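Local coordinates for uncharacterized protein BAD_0989 (Bifidobacterium adolescentis ATCC 15703, PDB 3CYM), which is of unknown function but probably acts as a 3'-5' exonuclease on nucleic acid, as in the ribonuclease D family, at residues 8-13 / 143-148; 42-47 / 170-175; 16-21 / 67-72; 117-122 / 178-183. All coordinates share one frame; numbering follows the deposited sequence.

Interaction 1: 8-13 / 143-148; sequences KLLAEP and LGLTLA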
loop_
_atom_site.group_PDB
_atom_site.type_symbol
_atom_site.label_atom_id
_atom_site.label_comp_id
_atom_site.label_asym_id
_atom_site.label_seq_id
_atom_site.Cartn_x
_atom_site.Cartn_y
_atom_site.Cartn_z
ATOM N N LYS A 8 16.330 22.729 7.831
ATOM C CA LYS A 8 15.530 23.501 8.774
ATOM C C LYS A 8 14.209 22.782 9.013
ATOM O O LYS A 8 13.558 22.356 8.059
ATOM C CB LYS A 8 15.283 24.913 8.228
ATOM C CG LYS A 8 16.562 25.708 7.912
ATOM C CD LYS A 8 16.434 26.556 6.633
ATOM C CE LYS A 8 16.715 25.730 5.365
ATOM N NZ LYS A 8 16.548 26.504 4.099
ATOM N N LEU A 9 13.828 22.623 10.279
ATOM C CA LEU A 9 12.541 22.020 10.616
ATOM C C LEU A 9 11.375 22.927 10.227
ATOM O O LEU A 9 11.296 24.081 10.662
ATOM C CB LEU A 9 12.442 21.661 12.106
ATOM C CG LEU A 9 11.092 21.058 12.541
ATOM C CD1 LEU A 9 10.958 19.586 12.131
ATOM C CD2 LEU A 9 10.845 21.223 14.034
ATOM N N LEU A 10 10.483 22.392 9.393
ATOM C CA LEU A 10 9.237 23.058 9.065
ATOM C C LEU A 10 8.171 22.484 9.991
ATOM O O LEU A 10 7.716 21.351 9.801
ATOM C CB LEU A 10 8.888 22.832 7.595
ATOM C CG LEU A 10 7.732 23.620 6.979
ATOM C CD1 LEU A 10 8.003 25.103 6.980
ATOM C CD2 LEU A 10 7.464 23.157 5.556
ATOM N N ALA A 11 7.813 23.266 11.011
ATOM C CA ALA A 11 6.863 22.856 12.059
ATOM C C ALA A 11 5.395 22.973 11.651
ATOM O O ALA A 11 4.561 22.195 12.108
ATOM C CB ALA A 11 7.113 23.658 13.336
ATOM N N GLU A 12 5.082 23.971 10.824
ATOM C CA GLU A 12 3.727 24.196 10.312
ATOM C C GLU A 12 3.802 24.662 8.853
ATOM O O GLU A 12 4.860 25.117 8.421
ATOM C CB GLU A 12 3.014 25.272 11.136
ATOM C CG GLU A 12 2.807 24.953 12.610
ATOM C CD GLU A 12 1.687 25.759 13.234
ATOM O OE1 GLU A 12 1.191 26.705 12.576
ATOM O OE2 GLU A 12 1.293 25.430 14.376
ATOM N N PRO A 13 2.689 24.547 8.083
ATOM C CA PRO A 13 2.642 25.164 6.758
ATOM C C PRO A 13 2.766 26.678 6.823
ATOM O O PRO A 13 2.477 27.283 7.868
ATOM C CB PRO A 13 1.242 24.792 6.251
ATOM C CG PRO A 13 0.893 23.586 6.979
ATOM C CD PRO A 13 1.438 23.812 8.353
ATOM N N LEU A 143 15.035 20.088 -0.709
ATOM C CA LEU A 143 14.560 21.402 -0.281
ATOM C C LEU A 143 15.270 21.883 0.986
ATOM O O LEU A 143 15.172 23.055 1.347
ATOM C CB LEU A 143 13.030 21.399 -0.098
ATOM C CG LEU A 143 12.168 20.820 -1.238
ATOM C CD1 LEU A 143 10.680 20.848 -0.903
ATOM C CD2 LEU A 143 12.429 21.520 -2.586
ATOM N N GLY A 144 15.996 20.980 1.648
ATOM C CA GLY A 144 16.668 21.296 2.909
ATOM C C GLY A 144 15.678 21.577 4.020
ATOM O O GLY A 144 15.943 22.392 4.906
ATOM N N LEU A 145 14.523 20.916 3.963
ATOM C CA LEU A 145 13.474 21.101 4.966
ATOM C C LEU A 145 13.063 19.781 5.604
ATOM O O LEU A 145 12.817 18.795 4.910
ATOM C CB LEU A 145 12.257 21.810 4.369
ATOM C CG LEU A 145 12.408 23.248 3.874
ATOM C CD1 LEU A 145 11.126 23.678 3.194
ATOM C CD2 LEU A 145 12.761 24.210 5.002
ATOM N N THR A 146 12.981 19.792 6.932
ATOM C CA THR A 146 12.686 18.611 7.741
ATOM C C THR A 146 11.207 18.593 8.141
ATOM O O THR A 146 10.679 19.587 8.639
ATOM C CB THR A 146 13.588 18.576 9.018
ATOM O OG1 THR A 146 14.970 18.533 8.634
ATOM C CG2 THR A 146 13.280 17.364 9.907
ATOM N N LEU A 147 10.543 17.468 7.893
ATOM C CA LEU A 147 9.201 17.226 8.407
ATOM C C LEU A 147 9.305 16.190 9.525
ATOM O O LEU A 147 9.835 15.096 9.308
ATOM C CB LEU A 147 8.272 16.719 7.292
ATOM C CG LEU A 147 8.151 17.516 5.983
ATOM C CD1 LEU A 147 7.399 16.715 4.927
ATOM C CD2 LEU A 147 7.484 18.880 6.195
ATOM N N ALA A 148 8.835 16.543 10.723
ATOM C CA ALA A 148 8.796 15.597 11.845
ATOM C C ALA A 148 7.529 14.765 11.738
ATOM O O ALA A 148 6.463 15.195 12.168
ATOM C CB ALA A 148 8.842 16.337 13.173
HETATM O O HOH W 1 7.061 18.749 10.691
#
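Leu9 and Thr146 meet where the N-terminal strand 8-9 runs parallel to strand 145-146. Their side chains share one face of this two-stranded sheet. Those of Lys8 and Leu145 share the other. Three backbone bonds join the strands: Lys8 N to Gly144 O (3.0 Å), Thr146 N to Lys8 O, and Leu10 N to Thr146 O.

The main bump on the Leu9 face is its CD1 methyl. It rests 3.5 Å from Thr146 O. It fills the hollow flanked by Thr146 CG2, at 3.9 Å, and Ala148 CB, at 4.0 Å. Leu9 CG lies anti to the backbone N (chi1 178°), and chi2 of 77° then brings CD1 over to the other segment. The Leu9 and Thr146 side chains cross at about a right angle. Thr146 OG1 is held elsewhere, by a hydrogen bond to Glu140 of helix 135-143.

On the opposite face Leu145 CD2 sits near Lys8 CB. The Lys8 chain is bent, and its CE comes 3.5 Å from Gly144 O. Next along the chain, Leu10 CD2 reaches toward Leu145 CD1 at 4.4 Å and Leu147 CD2 at 4.3 Å. This packing is looser, and Leu175 also touches Leu10. A water donates to Leu10 O and accepts from Ala148 N, its oxygen 2.8 Å from that nitrogen, so it extends the strand pairing where direct bonds stop.

The arrangement is a short two-stranded parallel sheet at the surface. It pairs the N-terminal strand with the strand after helix 135-143 in the RNase H-like exonuclease fold, apart from the main mixed sheet.

Interaction 2: 42-47 / 170-175; sequences AADAER and ALDVEL. With NA (sodium ion), chain B; NA (sodium ion), chain C.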
loop_
_atom_site.group_PDB
_atom_site.type_symbol
_atom_site.label_atom_id
_atom_site.label_comp_id
_atom_site.label_asym_id
_atom_site.label_seq_id
_atom_site.Cartn_x
_atom_site.Cartn_y
_atom_site.Cartn_z
ATOM N N ALA A 42 -0.865 19.080 -5.525
ATOM C CA ALA A 42 -0.274 18.275 -4.453
ATOM C C ALA A 42 -1.388 17.472 -3.791
ATOM O O ALA A 42 -2.396 18.045 -3.391
ATOM C CB ALA A 42 0.399 19.180 -3.437
ATOM N N ALA A 43 -1.217 16.153 -3.686
ATOM C CA ALA A 43 -2.251 15.274 -3.127
ATOM C C ALA A 43 -1.728 14.272 -2.099
ATOM O O ALA A 43 -0.556 13.900 -2.126
ATOM C CB ALA A 43 -2.987 14.544 -4.233
ATOM N N ASP A 44 -2.612 13.853 -1.192
ATOM C CA ASP A 44 -2.338 12.777 -0.229
ATOM C C ASP A 44 -3.641 12.279 0.402
ATOM O O ASP A 44 -4.703 12.870 0.189
ATOM C CB ASP A 44 -1.379 13.254 0.872
ATOM C CG ASP A 44 -0.566 12.135 1.459
ATOM O OD1 ASP A 44 -0.654 10.995 0.964
ATOM O OD2 ASP A 44 0.165 12.368 2.439
ATOM N N ALA A 45 -3.557 11.199 1.180
ATOM C CA ALA A 45 -4.713 10.662 1.890
ATOM C C ALA A 45 -4.290 9.962 3.164
ATOM O O ALA A 45 -3.219 9.357 3.229
ATOM C CB ALA A 45 -5.490 9.705 1.010
ATOM N N GLU A 46 -5.148 10.035 4.173
ATOM C CA GLU A 46 -4.923 9.311 5.413
ATOM C C GLU A 46 -5.949 8.205 5.598
ATOM O O GLU A 46 -7.114 8.358 5.235
ATOM C CB GLU A 46 -4.951 10.253 6.614
ATOM C CG GLU A 46 -3.938 11.410 6.570
ATOM C CD GLU A 46 -2.507 10.966 6.295
ATOM O OE1 GLU A 46 -2.029 10.008 6.929
ATOM O OE2 GLU A 46 -1.836 11.581 5.435
ATOM N N ARG A 47 -5.505 7.093 6.172
ATOM C CA ARG A 47 -6.399 5.984 6.476
ATOM C C ARG A 47 -6.185 5.442 7.889
ATOM O O ARG A 47 -5.108 5.572 8.467
ATOM C CB ARG A 47 -6.305 4.884 5.418
ATOM C CG ARG A 47 -4.921 4.350 5.162
ATOM C CD ARG A 47 -4.862 3.672 3.795
ATOM N NE ARG A 47 -5.063 4.642 2.723
ATOM C CZ ARG A 47 -4.087 5.298 2.100
ATOM N NH1 ARG A 47 -4.388 6.164 1.149
ATOM N NH2 ARG A 47 -2.814 5.089 2.413
ATOM N N ALA A 170 -1.611 18.430 6.646
ATOM C CA ALA A 170 -1.286 19.593 5.831
ATOM C C ALA A 170 0.176 19.588 5.391
ATOM O O ALA A 170 0.473 19.803 4.215
ATOM C CB ALA A 170 -1.593 20.850 6.581
ATOM N N LEU A 171 1.084 19.322 6.330
ATOM C CA LEU A 171 2.514 19.289 6.020
ATOM C C LEU A 171 2.903 18.237 4.980
ATOM O O LEU A 171 3.886 18.412 4.267
ATOM C CB LEU A 171 3.373 19.168 7.290
ATOM C CG LEU A 171 3.584 20.485 8.055
ATOM C CD1 LEU A 171 4.123 20.190 9.452
ATOM C CD2 LEU A 171 4.504 21.459 7.314
ATOM N N ASP A 172 2.111 17.171 4.873
ATOM C CA ASP A 172 2.342 16.131 3.871
ATOM C C ASP A 172 2.059 16.505 2.403
ATOM O O ASP A 172 2.579 15.848 1.493
ATOM C CB ASP A 172 1.587 14.858 4.250
ATOM C CG ASP A 172 2.441 13.888 5.033
ATOM O OD1 ASP A 172 3.581 14.228 5.421
ATOM O OD2 ASP A 172 1.964 12.752 5.256
ATOM N N VAL A 173 1.245 17.539 2.176
ATOM C CA VAL A 173 1.043 18.106 0.824
ATOM C C VAL A 173 1.710 19.472 0.620
ATOM O O VAL A 173 1.796 19.950 -0.505
ATOM C CB VAL A 173 -0.445 18.225 0.426
ATOM C CG1 VAL A 173 -1.085 16.873 0.346
ATOM C CG2 VAL A 173 -1.200 19.137 1.380
ATOM N N GLU A 174 2.187 20.067 1.713
ATOM C CA GLU A 174 2.775 21.420 1.752
ATOM C C GLU A 174 3.963 21.672 0.805
ATOM O O GLU A 174 4.122 22.783 0.296
ATOM C CB GLU A 174 3.143 21.764 3.212
ATOM C CG GLU A 174 4.025 23.012 3.495
ATOM C CD GLU A 174 3.336 24.353 3.238
ATOM O OE1 GLU A 174 2.150 24.372 2.842
ATOM O OE2 GLU A 174 3.997 25.404 3.423
ATOM N N LEU A 175 4.774 20.649 0.553
ATOM C CA LEU A 175 6.015 20.836 -0.213
ATOM C C LEU A 175 6.090 20.066 -1.523
ATOM O O LEU A 175 7.123 20.087 -2.187
ATOM C CB LEU A 175 7.236 20.500 0.655
ATOM C CG LEU A 175 7.390 21.322 1.941
ATOM C CD1 LEU A 175 8.419 20.692 2.856
ATOM C CD2 LEU A 175 7.732 22.778 1.627
HETATM NA NA NA B . 0.575 10.832 4.572
HETATM NA NA NA C . 0.242 8.435 1.465
HETATM O O HOH W 2 2.440 13.145 0.759
HETATM O O HOH W 3 -0.723 8.964 3.941
HETATM O O HOH W 4 0.860 9.512 6.654
HETATM O O HOH W 5 1.758 9.836 2.789
HETATM O O HOH W 6 0.992 9.751 -0.636
HETATM O O HOH W 7 1.478 6.936 0.031
#
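Asp44, Glu46 and Asp172 build the acidic metal site between strand 40-47 and helix 163-174. Asp44 bridges two sodium ions. Its OD2 binds the first at 2.7 Å and its OD1 binds the second at 2.8 Å. The first sodium also takes Glu46 OE2 at 2.7 Å and Asp172 OD2 at 2.5 Å. Waters 3 and 5 bind both ions, and water 4 completes the six ligands of the first.

Asp44 OD2 and Asp172 OD2 lie 3.4 Å apart, brought together by the shared ion. Their carboxylate planes are turned 41° against each other. In Glu46 the bend at chi2 (-52°) turns CD back toward the ion, and the side chain crosses that of Asp172 at about a right angle. This acidic set is consistent with the DEDD-type active site of ribonuclease D relatives, in which two metal ions bind side by side.

Second-shell residues are likely to steady the ligands. Gln61 donates to Glu46 OE2, and Lys149 forms a salt bridge with Asp172 OD1. Water 2 donates to Asp172 O and, weakly, to Asp44 OD2.

Away from the ions, Val173 CG1 packs 3.7 Å from Asp44 CB, and Ala42 CB lies 4.1 Å from Val173 CB.

Interaction 3: 16-21 / 67-72; sequences GVPNVI and AGIGLL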
loop_
_atom_site.group_PDB
_atom_site.type_symbol
_atom_site.label_atom_id
_atom_site.label_comp_id
_atom_site.label_asym_id
_atom_site.label_seq_id
_atom_site.Cartn_x
_atom_site.Cartn_y
_atom_site.Cartn_z
ATOM N N GLY A 16 -0.410 28.344 7.570
ATOM C CA GLY A 16 -0.963 27.953 8.855
ATOM C C GLY A 16 -1.672 26.618 8.772
ATOM O O GLY A 16 -1.816 26.041 7.687
ATOM N N VAL A 17 -2.117 26.135 9.929
ATOM C CA VAL A 17 -2.856 24.879 10.034
ATOM C C VAL A 17 -4.298 25.105 9.561
ATOM O O VAL A 17 -5.019 25.923 10.137
ATOM C CB VAL A 17 -2.837 24.333 11.478
ATOM C CG1 VAL A 17 -3.325 22.899 11.516
ATOM C CG2 VAL A 17 -1.438 24.409 12.048
ATOM N N PRO A 18 -4.708 24.401 8.490
ATOM C CA PRO A 18 -6.056 24.527 7.932
ATOM C C PRO A 18 -7.135 23.891 8.803
ATOM O O PRO A 18 -6.846 22.998 9.597
ATOM C CB PRO A 18 -5.966 23.776 6.595
ATOM C CG PRO A 18 -4.536 23.451 6.404
ATOM C CD PRO A 18 -3.892 23.442 7.736
ATOM N N ASN A 19 -8.369 24.370 8.649
ATOM C CA ASN A 19 -9.534 23.717 9.215
ATOM C C ASN A 19 -9.960 22.621 8.264
ATOM O O ASN A 19 -9.704 22.700 7.063
ATOM C CB ASN A 19 -10.695 24.699 9.385
ATOM C CG ASN A 19 -10.356 25.875 10.275
ATOM O OD1 ASN A 19 -9.373 25.855 11.017
ATOM N ND2 ASN A 19 -11.181 26.913 10.209
ATOM N N VAL A 20 -10.608 21.599 8.796
ATOM C CA VAL A 20 -11.120 20.514 7.971
ATOM C C VAL A 20 -12.350 20.987 7.171
ATOM O O VAL A 20 -13.177 21.755 7.667
ATOM C CB VAL A 20 -11.377 19.228 8.821
ATOM C CG1 VAL A 20 -12.355 19.500 9.946
ATOM C CG2 VAL A 20 -11.830 18.049 7.963
ATOM N N ILE A 21 -12.411 20.577 5.908
ATOM C CA ILE A 21 -13.565 20.807 5.066
ATOM C C ILE A 21 -14.497 19.605 5.213
ATOM O O ILE A 21 -14.162 18.480 4.816
ATOM C CB ILE A 21 -13.159 21.043 3.607
ATOM C CG1 ILE A 21 -12.327 22.329 3.503
ATOM C CG2 ILE A 21 -14.382 21.161 2.739
ATOM C CD1 ILE A 21 -11.511 22.461 2.239
ATOM N N ALA A 67 -5.121 28.319 -4.030
ATOM C CA ALA A 67 -6.228 27.709 -3.314
ATOM C C ALA A 67 -5.802 27.330 -1.908
ATOM O O ALA A 67 -6.631 27.241 -1.010
ATOM C CB ALA A 67 -6.726 26.471 -4.059
ATOM N N GLY A 68 -4.511 27.075 -1.732
ATOM C CA GLY A 68 -3.977 26.663 -0.444
ATOM C C GLY A 68 -4.311 25.225 -0.121
ATOM O O GLY A 68 -4.673 24.453 -1.006
ATOM N N ILE A 69 -4.199 24.871 1.155
ATOM C CA ILE A 69 -4.385 23.483 1.592
ATOM C C ILE A 69 -5.841 23.191 1.952
ATOM O O ILE A 69 -6.466 23.924 2.740
ATOM C CB ILE A 69 -3.425 23.114 2.776
ATOM C CG1 ILE A 69 -1.956 23.373 2.393
ATOM C CG2 ILE A 69 -3.635 21.671 3.236
ATOM C CD1 ILE A 69 -0.948 23.198 3.534
ATOM N N GLY A 70 -6.384 22.138 1.339
ATOM C CA GLY A 70 -7.686 21.590 1.720
ATOM C C GLY A 70 -7.565 20.235 2.388
ATOM O O GLY A 70 -7.014 19.305 1.799
ATOM N N LEU A 71 -8.080 20.128 3.614
ATOM C CA LEU A 71 -8.180 18.853 4.320
ATOM C C LEU A 71 -9.632 18.407 4.288
ATOM O O LEU A 71 -10.468 18.968 4.980
ATOM C CB LEU A 71 -7.687 18.969 5.774
ATOM C CG LEU A 71 -6.308 19.577 6.048
ATOM C CD1 LEU A 71 -5.964 19.432 7.497
ATOM C CD2 LEU A 71 -5.250 18.908 5.220
ATOM N N LEU A 72 -9.933 17.401 3.475
ATOM C CA LEU A 72 -11.313 17.074 3.172
ATOM C C LEU A 72 -11.728 15.804 3.901
ATOM O O LEU A 72 -11.075 14.770 3.776
ATOM C CB LEU A 72 -11.521 16.914 1.655
ATOM C CG LEU A 72 -11.390 17.994 0.543
ATOM C CD1 LEU A 72 -12.534 18.976 0.481
ATOM C CD2 LEU A 72 -10.081 18.754 0.513
HETATM O O HOH W 8 -8.721 22.779 4.583
#
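Ile21 and Leu72 pair in parallel where the short, weakly bonded strand at about 20-21 borders strand 68-72. Strand 20-21 is an outermost strand of the mixed sheet of the exonuclease fold. The two side chains lie side by side on the same face and point the same way. Ile21 CG2, anti to the backbone N, rests 3.6 Å from Leu72 CD1. Ile21 CD1 reaches back to Gly70 CA at 4.0 Å. Helix 24-35 covers this face, with Ala26 and Tyr30 touching Ile21. An alanine in place of Ile21 would probably leave Leu72 CD1 and the Gly70 backbone without these methyl contacts and open a gap under the helix.

The backbone bond here is Ile21 N to Leu71 O, 2.7 Å long and nearly along the C=O axis. Val20 CG2 comes 3.4 Å from the same carbonyl oxygen.

Before the strand, the Pro18 ring crosses the Ile69 side chain obliquely. Its CG touches Ile69 CG2 at 3.7 Å, and its CB faces Leu71 CG at 4.2 Å. The chains are farther apart here, and a water fills in for direct bonds. It donates to Asn19 O and Ile69 O and accepts from Leu71 N, its oxygen 2.9 Å from that nitrogen.

Interaction 4: 117-122 / 178-183; sequences RLFDTE and ELETKM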
loop_
_atom_site.group_PDB
_atom_site.type_symbol
_atom_site.label_atom_id
_atom_site.label_comp_id
_atom_site.label_asym_id
_atom_site.label_seq_id
_atom_site.Cartn_x
_atom_site.Cartn_y
_atom_site.Cartn_z
ATOM N N ARG A 117 -2.981 13.059 -15.006
ATOM C CA ARG A 117 -1.528 13.084 -15.097
ATOM C C ARG A 117 -0.948 12.873 -13.696
ATOM O O ARG A 117 -1.599 13.179 -12.693
ATOM C CB ARG A 117 -1.032 14.405 -15.706
ATOM C CG ARG A 117 -1.205 14.499 -17.234
ATOM C CD ARG A 117 -0.570 15.738 -17.844
ATOM N NE ARG A 117 -1.217 16.976 -17.408
ATOM C CZ ARG A 117 -0.788 18.200 -17.711
ATOM N NH1 ARG A 117 -1.446 19.262 -17.260
ATOM N NH2 ARG A 117 0.294 18.370 -18.464
ATOM N N LEU A 118 0.270 12.345 -13.636
ATOM C CA LEU A 118 0.908 12.016 -12.366
ATOM C C LEU A 118 2.376 12.380 -12.349
ATOM O O LEU A 118 3.080 12.200 -13.337
ATOM C CB LEU A 118 0.765 10.518 -12.086
ATOM C CG LEU A 118 1.254 9.928 -10.764
ATOM C CD1 LEU A 118 0.374 10.404 -9.617
ATOM C CD2 LEU A 118 1.238 8.420 -10.871
ATOM N N PHE A 119 2.827 12.920 -11.222
ATOM C CA PHE A 119 4.238 12.926 -10.887
ATOM C C PHE A 119 4.370 12.226 -9.550
ATOM O O PHE A 119 3.873 12.714 -8.534
ATOM C CB PHE A 119 4.808 14.342 -10.810
ATOM C CG PHE A 119 6.303 14.379 -10.668
ATOM C CD1 PHE A 119 7.108 14.518 -11.781
ATOM C CD2 PHE A 119 6.912 14.268 -9.417
ATOM C CE1 PHE A 119 8.501 14.530 -11.658
ATOM C CE2 PHE A 119 8.297 14.287 -9.288
ATOM C CZ PHE A 119 9.089 14.422 -10.408
ATOM N N ASP A 120 5.038 11.078 -9.551
ATOM C CA ASP A 120 5.266 10.340 -8.315
ATOM C C ASP A 120 6.645 10.699 -7.745
ATOM O O ASP A 120 7.677 10.345 -8.323
ATOM C CB ASP A 120 5.104 8.829 -8.552
ATOM C CG ASP A 120 4.955 8.022 -7.266
ATOM O OD1 ASP A 120 5.530 8.377 -6.212
ATOM O OD2 ASP A 120 4.273 6.982 -7.326
ATOM N N THR A 121 6.660 11.399 -6.609
ATOM C CA THR A 121 7.924 11.842 -6.009
ATOM C C THR A 121 8.727 10.683 -5.413
ATOM O O THR A 121 9.929 10.805 -5.235
ATOM C CB THR A 121 7.749 12.954 -4.935
ATOM O OG1 THR A 121 6.795 12.539 -3.952
ATOM C CG2 THR A 121 7.304 14.266 -5.558
ATOM N N GLU A 122 8.067 9.567 -5.098
ATOM C CA GLU A 122 8.795 8.408 -4.621
ATOM C C GLU A 122 9.461 7.726 -5.798
ATOM O O GLU A 122 10.645 7.438 -5.739
ATOM C CB GLU A 122 7.918 7.420 -3.839
ATOM C CG GLU A 122 8.693 6.163 -3.408
ATOM C CD GLU A 122 8.124 5.458 -2.192
ATOM O OE1 GLU A 122 7.715 4.291 -2.339
ATOM O OE2 GLU A 122 8.096 6.057 -1.094
ATOM N N GLU A 178 6.841 22.072 -4.906
ATOM C CA GLU A 178 8.250 22.469 -4.902
ATOM C C GLU A 178 9.171 21.265 -5.079
ATOM O O GLU A 178 10.238 21.385 -5.684
ATOM C CB GLU A 178 8.621 23.234 -3.622
ATOM C CG GLU A 178 7.980 24.606 -3.501
ATOM C CD GLU A 178 6.702 24.606 -2.675
ATOM O OE1 GLU A 178 6.146 23.518 -2.401
ATOM O OE2 GLU A 178 6.250 25.707 -2.294
ATOM N N LEU A 179 8.757 20.118 -4.544
ATOM C CA LEU A 179 9.479 18.862 -4.753
ATOM C C LEU A 179 9.536 18.500 -6.224
ATOM O O LEU A 179 10.626 18.295 -6.758
ATOM C CB LEU A 179 8.840 17.709 -3.983
ATOM C CG LEU A 179 9.415 17.307 -2.627
ATOM C CD1 LEU A 179 8.798 15.968 -2.233
ATOM C CD2 LEU A 179 10.950 17.241 -2.639
ATOM N N GLU A 180 8.363 18.450 -6.864
ATOM C CA GLU A 180 8.230 18.137 -8.292
ATOM C C GLU A 180 9.159 18.985 -9.160
ATOM O O GLU A 180 9.835 18.450 -10.034
ATOM C CB GLU A 180 6.775 18.298 -8.766
ATOM C CG GLU A 180 6.662 18.358 -10.298
ATOM C CD GLU A 180 5.262 18.552 -10.845
ATOM O OE1 GLU A 180 4.959 17.944 -11.893
ATOM O OE2 GLU A 180 4.470 19.313 -10.255
ATOM N N THR A 181 9.186 20.295 -8.896
ATOM C CA THR A 181 9.994 21.269 -9.645
ATOM C C THR A 181 11.492 20.929 -9.611
ATOM O O THR A 181 12.102 20.768 -10.667
ATOM C CB THR A 181 9.736 22.723 -9.152
ATOM O OG1 THR A 181 8.331 23.004 -9.211
ATOM C CG2 THR A 181 10.471 23.737 -10.012
ATOM N N LYS A 182 12.052 20.800 -8.404
ATOM C CA LYS A 182 13.452 20.388 -8.197
ATOM C C LYS A 182 13.763 19.011 -8.781
ATOM O O LYS A 182 14.820 18.820 -9.379
ATOM C CB LYS A 182 13.806 20.368 -6.701
ATOM C CG LYS A 182 13.971 21.733 -6.052
ATOM C CD LYS A 182 15.334 22.360 -6.340
ATOM C CE LYS A 182 15.481 23.733 -5.674
ATOM N NZ LYS A 182 14.653 24.780 -6.339
ATOM N N MET A 183 12.848 18.061 -8.592
ATOM C CA MET A 183 13.070 16.682 -9.023
ATOM C C MET A 183 12.960 16.496 -10.542
ATOM O O MET A 183 13.626 15.629 -11.098
ATOM C CB MET A 183 12.145 15.704 -8.280
ATOM C CG MET A 183 12.342 15.649 -6.749
ATOM S SD MET A 183 11.266 14.428 -5.968
ATOM C CE MET A 183 12.213 13.018 -6.388
#
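Phe119 packs its ring against Glu180. It belongs to strand 117-120, the edge strand farthest from strand 20-21 in the mixed sheet of the exonuclease fold, and helix 176-190 lies beside it. Phe119 CG is anti to the backbone N. Starting from the backbone, Phe119 CB meets Glu180 OE1 at 3.8 Å. Phe119 CG and CD1 lie close to Glu180 CG and OE1. Phe119 CD2 faces Glu180 CB, and CE2 comes 4.0 Å from Glu180 CA. At the far end, Phe119 CZ touches Met183 CB at 3.9 Å.

Glu180 CG stands over one ring face, set a little toward the rim. It is 4.1 Å from the centroid of the Phe119 ring and 14° off the normal, a CH-pi contact. Thr121 CG2 lies at the ring edge, in plane. The Glu180 carboxylate is turned 45° from the ring and has other partners, a salt bridge to Arg184 and a hydrogen bond to Ser40. An alanine at Phe119 would probably leave Glu180 CG and Met183 CB without the ring they pack on and open a gap between sheet and helix.

Past the strand, Thr121 begins helix 121-127. Its OG1 is hydrogen-bonded to His99 ND1. Its CG2 meets Leu179 CD1 at 4.0 Å, the two side chains crossing at about a right angle. The Met183 chain bends at chi3 (78°), and its CE ends 3.4 Å from Thr121 O.

Overall arrangement
From the N terminus, strand 8-9 opens the first loop, which interaction 1 closes at 143-148. Interaction 3 lies wholly within that loop, joining 16-21 to 67-72. Interaction 2 starts at 42-47, inside both loops, and closes at 170-175, so it crosses both. Interaction 4 opens at 117-122, after interaction 3 has closed. It ends at 178-183 and crosses interactions 1 and 2. Interactions 2, 3 and 4 all reach the mixed sheet, at an inner strand and at its two outermost strands. Pro13 links interaction 1 to Ile69 and Glu174, and Leu143 packs on Leu179. Consecutive helices 163-174 and 176-190 carry the closing ends of interactions 2 and 4.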